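Local structure of hydrogenase maturation factor (Thermoanaerobacter tengcongensis, 3VTH) at residues 105-110 with 144-149; 413-418 with 445-450. The protein probably transfers the carbamoyl group of carbamoyl phosphate to the C-terminal cysteine of HypE, at the expense of ATP, during [NiFe]-hydrogenase maturation. All blocks are in the same frame, centred on the assembly; numbering follows the deposited sequence.

Interaction 1 (105-110 with 144-149); sequences VPVSPD and SIIEDI
I149 packs against V105 and V107 with all four carbons of its side chain. Its CB already lies 3.9 Å from V105 CG1. CG1 comes slightly nearer to that same methyl, at 3.8 Å, while CG2 turns to V107 and meets V107 CG2 at 3.9 Å. At the tip, CD1 returns to V105 CG1 at 4.0 Å, so a single valine methyl is touched by three successive atoms as the two side chains slide past each other in opposite directions. V107 serves two isoleucines because its methyls diverge: CG1, anti to the backbone N (chi1 166°), meets I146 CD1 tip to tip at 3.7 Å, leaving CG2 for I149. The segments run in nearly opposite senses and close the base of the first zinc finger; C114, C117, C136 and C139, which hold its zinc ion, all lie on the chain between them. At the finger end the contact turns polar. D110 OD1 accepts the hydroxyl of S144, OG to OD1 2.6 Å, from a direction 46° out of the carboxylate plane. The same oxygen receives the amide of S144 on its syn lone pair, with N to OD1 3.0 Å and an N-H...O angle of 157°. R142 N, just ahead of the 144-149 segment, is a third donor to it, and three donors on one oxygen of a buried carboxylate would be expected to favour the charged form. An alanine in place of D110 would probably leave the hydroxyl and amide of S144 and the amide of R142 without their common acceptor, freeing the S144 hydroxyl to turn. Beside this site S108 is joined to F143 through the backbone, and the backbone of S144 bonds to V363 and N364, tying the finger base to the telomere-recombination (YrdC-like) region.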
loop_
_atom_site.group_PDB
_atom_site.type_symbol
_atom_site.label_atom_id
_atom_site.label_comp_id
_atom_site.label_asym_id
_atom_site.label_seq_id
_atom_site.Cartn_x
_atom_site.Cartn_y
_atom_site.Cartn_z
ATOM N N VAL A 105 -7.973 -11.476 16.756
ATOM C CA VAL A 105 -8.982 -11.036 15.812
ATOM C C VAL A 105 -8.404 -9.953 14.899
ATOM O O VAL A 105 -7.636 -9.097 15.350
ATOM C CB VAL A 105 -10.270 -10.532 16.547
ATOM C CG1 VAL A 105 -9.954 -9.360 17.465
ATOM C CG2 VAL A 105 -11.381 -10.151 15.540
ATOM N N PRO A 106 -8.751 -9.997 13.605
ATOM C CA PRO A 106 -8.361 -8.899 12.722
ATOM C C PRO A 106 -8.932 -7.543 13.204
ATOM O O PRO A 106 -9.917 -7.517 13.955
ATOM C CB PRO A 106 -8.996 -9.288 11.392
ATOM C CG PRO A 106 -9.009 -10.801 11.429
ATOM C CD PRO A 106 -9.326 -11.141 12.860
ATOM N N VAL A 107 -8.297 -6.453 12.762
ATOM C CA VAL A 107 -8.686 -5.084 13.096
ATOM C C VAL A 107 -9.071 -4.355 11.804
ATOM O O VAL A 107 -8.376 -4.471 10.779
ATOM C CB VAL A 107 -7.546 -4.348 13.853
ATOM C CG1 VAL A 107 -7.765 -2.819 13.911
ATOM C CG2 VAL A 107 -7.420 -4.901 15.302
ATOM N N SER A 108 -10.186 -3.628 11.854
ATOM C CA SER A 108 -10.657 -2.862 10.704
ATOM C C SER A 108 -9.671 -1.758 10.297
ATOM O O SER A 108 -9.118 -1.078 11.161
ATOM C CB SER A 108 -12.022 -2.226 10.988
ATOM O OG SER A 108 -12.465 -1.473 9.845
ATOM N N PRO A 109 -9.458 -1.571 8.983
ATOM C CA PRO A 109 -8.786 -0.325 8.590
ATOM C C PRO A 109 -9.636 0.919 8.919
ATOM O O PRO A 109 -10.848 0.819 9.164
ATOM C CB PRO A 109 -8.615 -0.465 7.066
ATOM C CG PRO A 109 -8.666 -1.964 6.819
ATOM C CD PRO A 109 -9.656 -2.484 7.841
ATOM N N ASP A 110 -8.973 2.067 8.947
ATOM C CA ASP A 110 -9.620 3.380 8.997
ATOM C C ASP A 110 -10.464 3.623 7.758
ATOM O O ASP A 110 -10.043 3.301 6.638
ATOM C CB ASP A 110 -8.540 4.458 9.098
ATOM C CG ASP A 110 -7.603 4.203 10.248
ATOM O OD1 ASP A 110 -8.032 4.416 11.404
ATOM O OD2 ASP A 110 -6.468 3.727 10.001
ATOM N N SER A 144 -6.105 3.344 13.439
ATOM C CA SER A 144 -5.333 4.474 13.946
ATOM C C SER A 144 -5.577 4.795 15.427
ATOM O O SER A 144 -4.682 5.316 16.078
ATOM C CB SER A 144 -5.584 5.746 13.121
ATOM O OG SER A 144 -6.975 6.065 13.125
ATOM N N ILE A 145 -6.770 4.504 15.947
ATOM C CA ILE A 145 -7.072 4.844 17.346
ATOM C C ILE A 145 -7.275 3.641 18.274
ATOM O O ILE A 145 -7.624 3.813 19.437
ATOM C CB ILE A 145 -8.283 5.798 17.455
ATOM C CG1 ILE A 145 -9.564 5.113 16.952
ATOM C CG2 ILE A 145 -7.984 7.136 16.677
ATOM C CD1 ILE A 145 -10.823 5.889 17.309
ATOM N N ILE A 146 -7.014 2.436 17.774
ATOM C CA ILE A 146 -7.241 1.201 18.555
ATOM C C ILE A 146 -5.959 0.805 19.298
ATOM O O ILE A 146 -4.901 0.660 18.684
ATOM C CB ILE A 146 -7.788 0.053 17.647
ATOM C CG1 ILE A 146 -9.254 0.327 17.271
ATOM C CG2 ILE A 146 -7.677 -1.344 18.333
ATOM C CD1 ILE A 146 -9.775 -0.499 16.057
ATOM N N GLU A 147 -6.058 0.641 20.620
ATOM C CA GLU A 147 -4.910 0.266 21.438
ATOM C C GLU A 147 -4.808 -1.240 21.645
ATOM O O GLU A 147 -3.726 -1.759 21.900
ATOM C CB GLU A 147 -4.993 0.926 22.817
ATOM C CG GLU A 147 -5.135 2.440 22.793
ATOM C CD GLU A 147 -5.300 3.018 24.184
ATOM O OE1 GLU A 147 -5.573 2.255 25.135
ATOM O OE2 GLU A 147 -5.159 4.240 24.336
ATOM N N ASP A 148 -5.949 -1.928 21.574
ATOM C CA ASP A 148 -6.055 -3.312 22.009
ATOM C C ASP A 148 -7.433 -3.804 21.602
ATOM O O ASP A 148 -8.309 -2.998 21.265
ATOM C CB ASP A 148 -5.914 -3.385 23.540
ATOM C CG ASP A 148 -5.522 -4.781 24.054
ATOM O OD1 ASP A 148 -5.192 -5.685 23.256
ATOM O OD2 ASP A 148 -5.551 -4.970 25.288
ATOM N N ILE A 149 -7.614 -5.124 21.639
ATOM C CA ILE A 149 -8.900 -5.762 21.359
ATOM C C ILE A 149 -9.261 -6.556 22.604
ATOM O O ILE A 149 -8.396 -6.728 23.462
ATOM C CB ILE A 149 -8.838 -6.665 20.090
ATOM C CG1 ILE A 149 -7.772 -7.778 20.214
ATOM C CG2 ILE A 149 -8.576 -5.814 18.873
ATOM C CD1 ILE A 149 -8.219 -9.007 21.022
#

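Interaction 2 (413-418 with 445-450); sequences FCMTKG and RYKKLF
A first torsion of 59° puts F413 CG between the backbone N and the carbonyl carbon, and from there the ring reaches Y446, the end of the side chain coming closer to the helix than its CB direction alone would suggest. M415 differs, since its CB already points at the helix and its chain runs extended, with CE anti to CB (chi3 -178°). The aromatic pair is edge-to-face, or T-shaped: ring centroids are 5.1 Å apart and the planes stand at 83°. F413 is the edge and Y446 the face, with F413 CZ 3.7 Å from Y446 CD2, toward the rim of the tyrosine ring; F413 CE1 lies 3.8 Å from Y446 CG. The sulphur M415 SD rests 3.8 Å from Y446 CB. Its methyl continues to K447, where M415 CE and K447 CG are 3.4 Å apart, tighter than usual for two carbons, as the side chains cross at about a right angle. This is strand 414-417 packed against helix 433-449, and the sheet order 420-423, 414-417, 402-404, 456-460, 478-481 matches the ribonuclease H-like core of the actin-type ATPases. Helix 737-749 lies on C414 and T416, whose side chains alternate with those facing helix 433-449. Polar ends find partners beyond the hydrophobic core: Y446 OH bonds to H425 ND1, and K447 NZ forms a salt bridge with E444. K417 NZ makes a weak bond to F450 O at 3.5 Å and a further hydrogen bond to R451 O. F450 is where the chain leaves helical geometry, so an ammonium group held by carbonyls at this point would probably be favoured by the negative end of the helix dipole.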
loop_
_atom_site.group_PDB
_atom_site.type_symbol
_atom_site.label_atom_id
_atom_site.label_comp_id
_atom_site.label_asym_id
_atom_site.label_seq_id
_atom_site.Cartn_x
_atom_site.Cartn_y
_atom_site.Cartn_z
ATOM N N PHE A 413 6.729 -5.329 6.940
ATOM C CA PHE A 413 6.967 -6.639 7.523
ATOM C C PHE A 413 5.650 -7.406 7.498
ATOM O O PHE A 413 4.598 -6.814 7.271
ATOM C CB PHE A 413 7.528 -6.513 8.954
ATOM C CG PHE A 413 6.622 -5.772 9.908
ATOM C CD1 PHE A 413 5.577 -6.430 10.549
ATOM C CD2 PHE A 413 6.827 -4.417 10.171
ATOM C CE1 PHE A 413 4.724 -5.745 11.456
ATOM C CE2 PHE A 413 5.991 -3.721 11.075
ATOM C CZ PHE A 413 4.945 -4.383 11.715
ATOM N N CYS A 414 5.708 -8.728 7.671
ATOM C CA CYS A 414 4.496 -9.552 7.651
ATOM C C CYS A 414 4.574 -10.604 8.751
ATOM O O CYS A 414 5.632 -11.195 8.948
ATOM C CB CYS A 414 4.324 -10.200 6.265
ATOM S SG CYS A 414 2.864 -11.242 6.069
ATOM N N MET A 415 3.474 -10.800 9.487
ATOM C CA MET A 415 3.389 -11.818 10.546
ATOM C C MET A 415 2.226 -12.750 10.272
ATOM O O MET A 415 1.107 -12.294 10.027
ATOM C CB MET A 415 3.086 -11.188 11.912
ATOM C CG MET A 415 4.083 -10.199 12.395
ATOM S SD MET A 415 3.421 -9.322 13.836
ATOM C CE MET A 415 4.839 -8.253 14.043
ATOM N N THR A 416 2.468 -14.049 10.364
ATOM C CA THR A 416 1.411 -15.006 10.103
ATOM C C THR A 416 0.802 -15.525 11.401
ATOM O O THR A 416 1.483 -15.627 12.424
ATOM C CB THR A 416 1.919 -16.222 9.299
ATOM O OG1 THR A 416 3.010 -16.829 9.993
ATOM C CG2 THR A 416 2.373 -15.774 7.917
ATOM N N LYS A 417 -0.497 -15.796 11.342
ATOM C CA LYS A 417 -1.201 -16.474 12.427
ATOM C C LYS A 417 -2.511 -17.011 11.886
ATOM O O LYS A 417 -3.201 -16.320 11.111
ATOM C CB LYS A 417 -1.472 -15.538 13.610
ATOM C CG LYS A 417 -1.595 -16.329 14.929
ATOM C CD LYS A 417 -1.666 -15.408 16.106
ATOM C CE LYS A 417 -1.774 -16.175 17.397
ATOM N NZ LYS A 417 -2.339 -15.225 18.366
ATOM N N GLY A 418 -2.847 -18.239 12.290
ATOM C CA GLY A 418 -4.065 -18.896 11.805
ATOM C C GLY A 418 -3.992 -18.945 10.291
ATOM O O GLY A 418 -2.959 -19.333 9.729
ATOM N N ARG A 445 4.210 -3.470 18.233
ATOM C CA ARG A 445 2.785 -3.175 18.322
ATOM C C ARG A 445 1.853 -4.142 17.577
ATOM O O ARG A 445 0.738 -4.431 18.042
ATOM C CB ARG A 445 2.528 -1.732 17.923
ATOM C CG ARG A 445 2.678 -0.841 19.148
ATOM C CD ARG A 445 3.336 0.434 18.817
ATOM N NE ARG A 445 2.554 1.197 17.851
ATOM C CZ ARG A 445 2.386 2.513 17.914
ATOM N NH1 ARG A 445 1.672 3.121 16.991
ATOM N NH2 ARG A 445 2.937 3.217 18.904
ATOM N N TYR A 446 2.304 -4.630 16.431
ATOM C CA TYR A 446 1.561 -5.646 15.684
ATOM C C TYR A 446 1.575 -6.977 16.446
ATOM O O TYR A 446 0.560 -7.669 16.502
ATOM C CB TYR A 446 2.138 -5.806 14.269
ATOM C CG TYR A 446 1.518 -4.889 13.214
ATOM C CD1 TYR A 446 0.793 -5.421 12.143
ATOM C CD2 TYR A 446 1.674 -3.499 13.282
ATOM C CE1 TYR A 446 0.232 -4.599 11.167
ATOM C CE2 TYR A 446 1.125 -2.651 12.302
ATOM C CZ TYR A 446 0.411 -3.217 11.245
ATOM O OH TYR A 446 -0.135 -2.402 10.278
ATOM N N LYS A 447 2.720 -7.328 17.035
ATOM C CA LYS A 447 2.799 -8.532 17.887
ATOM C C LYS A 447 1.833 -8.485 19.062
ATOM O O LYS A 447 1.205 -9.486 19.396
ATOM C CB LYS A 447 4.217 -8.775 18.414
ATOM C CG LYS A 447 5.222 -9.205 17.324
ATOM C CD LYS A 447 6.566 -9.647 17.924
ATOM C CE LYS A 447 7.253 -8.532 18.652
ATOM N NZ LYS A 447 8.553 -8.993 19.230
ATOM N N LYS A 448 1.729 -7.327 19.696
ATOM C CA LYS A 448 0.786 -7.148 20.792
ATOM C C LYS A 448 -0.652 -7.124 20.283
ATOM O O LYS A 448 -1.524 -7.789 20.831
ATOM C CB LYS A 448 1.082 -5.852 21.547
ATOM C CG LYS A 448 2.424 -5.852 22.249
ATOM C CD LYS A 448 2.538 -4.671 23.220
ATOM C CE LYS A 448 4.010 -4.323 23.458
ATOM N NZ LYS A 448 4.737 -5.454 24.126
ATOM N N LEU A 449 -0.903 -6.350 19.235
ATOM C CA LEU A 449 -2.269 -6.176 18.757
ATOM C C LEU A 449 -2.879 -7.511 18.281
ATOM O O LEU A 449 -4.034 -7.828 18.600
ATOM C CB LEU A 449 -2.323 -5.124 17.650
ATOM C CG LEU A 449 -3.722 -4.697 17.182
ATOM C CD1 LEU A 449 -4.604 -4.270 18.361
ATOM C CD2 LEU A 449 -3.593 -3.583 16.177
ATOM N N PHE A 450 -2.092 -8.282 17.529
ATOM C CA PHE A 450 -2.576 -9.544 16.974
ATOM C C PHE A 450 -2.128 -10.809 17.723
ATOM O O PHE A 450 -2.377 -11.924 17.254
ATOM C CB PHE A 450 -2.259 -9.617 15.472
ATOM C CG PHE A 450 -2.856 -8.482 14.698
ATOM C CD1 PHE A 450 -4.245 -8.335 14.616
ATOM C CD2 PHE A 450 -2.042 -7.534 14.086
ATOM C CE1 PHE A 450 -4.809 -7.271 13.910
ATOM C CE2 PHE A 450 -2.600 -6.464 13.386
ATOM C CZ PHE A 450 -3.984 -6.334 13.298
#

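How the interactions relate
From the N terminus, the chain leaves strand 93-95 of the acylphosphatase-like sheet and enters 105-110. Interaction 1 closes the finger loop when the chain returns at 144-149. The second finger and the telomere-recombination region follow before interaction 2 opens at 413-418; it closes at 445-450, after a hairpin strand and most of helix 433-449. The two closures are in series, neither nested nor crossed, yet their centres are only 12 Å apart. F450 lies against the first segment of interaction 1, with F450 CD1 3.6 Å from V105 O, and D148 forms a salt bridge with R451. The finger base is thereby joined to the Kae1-like domain.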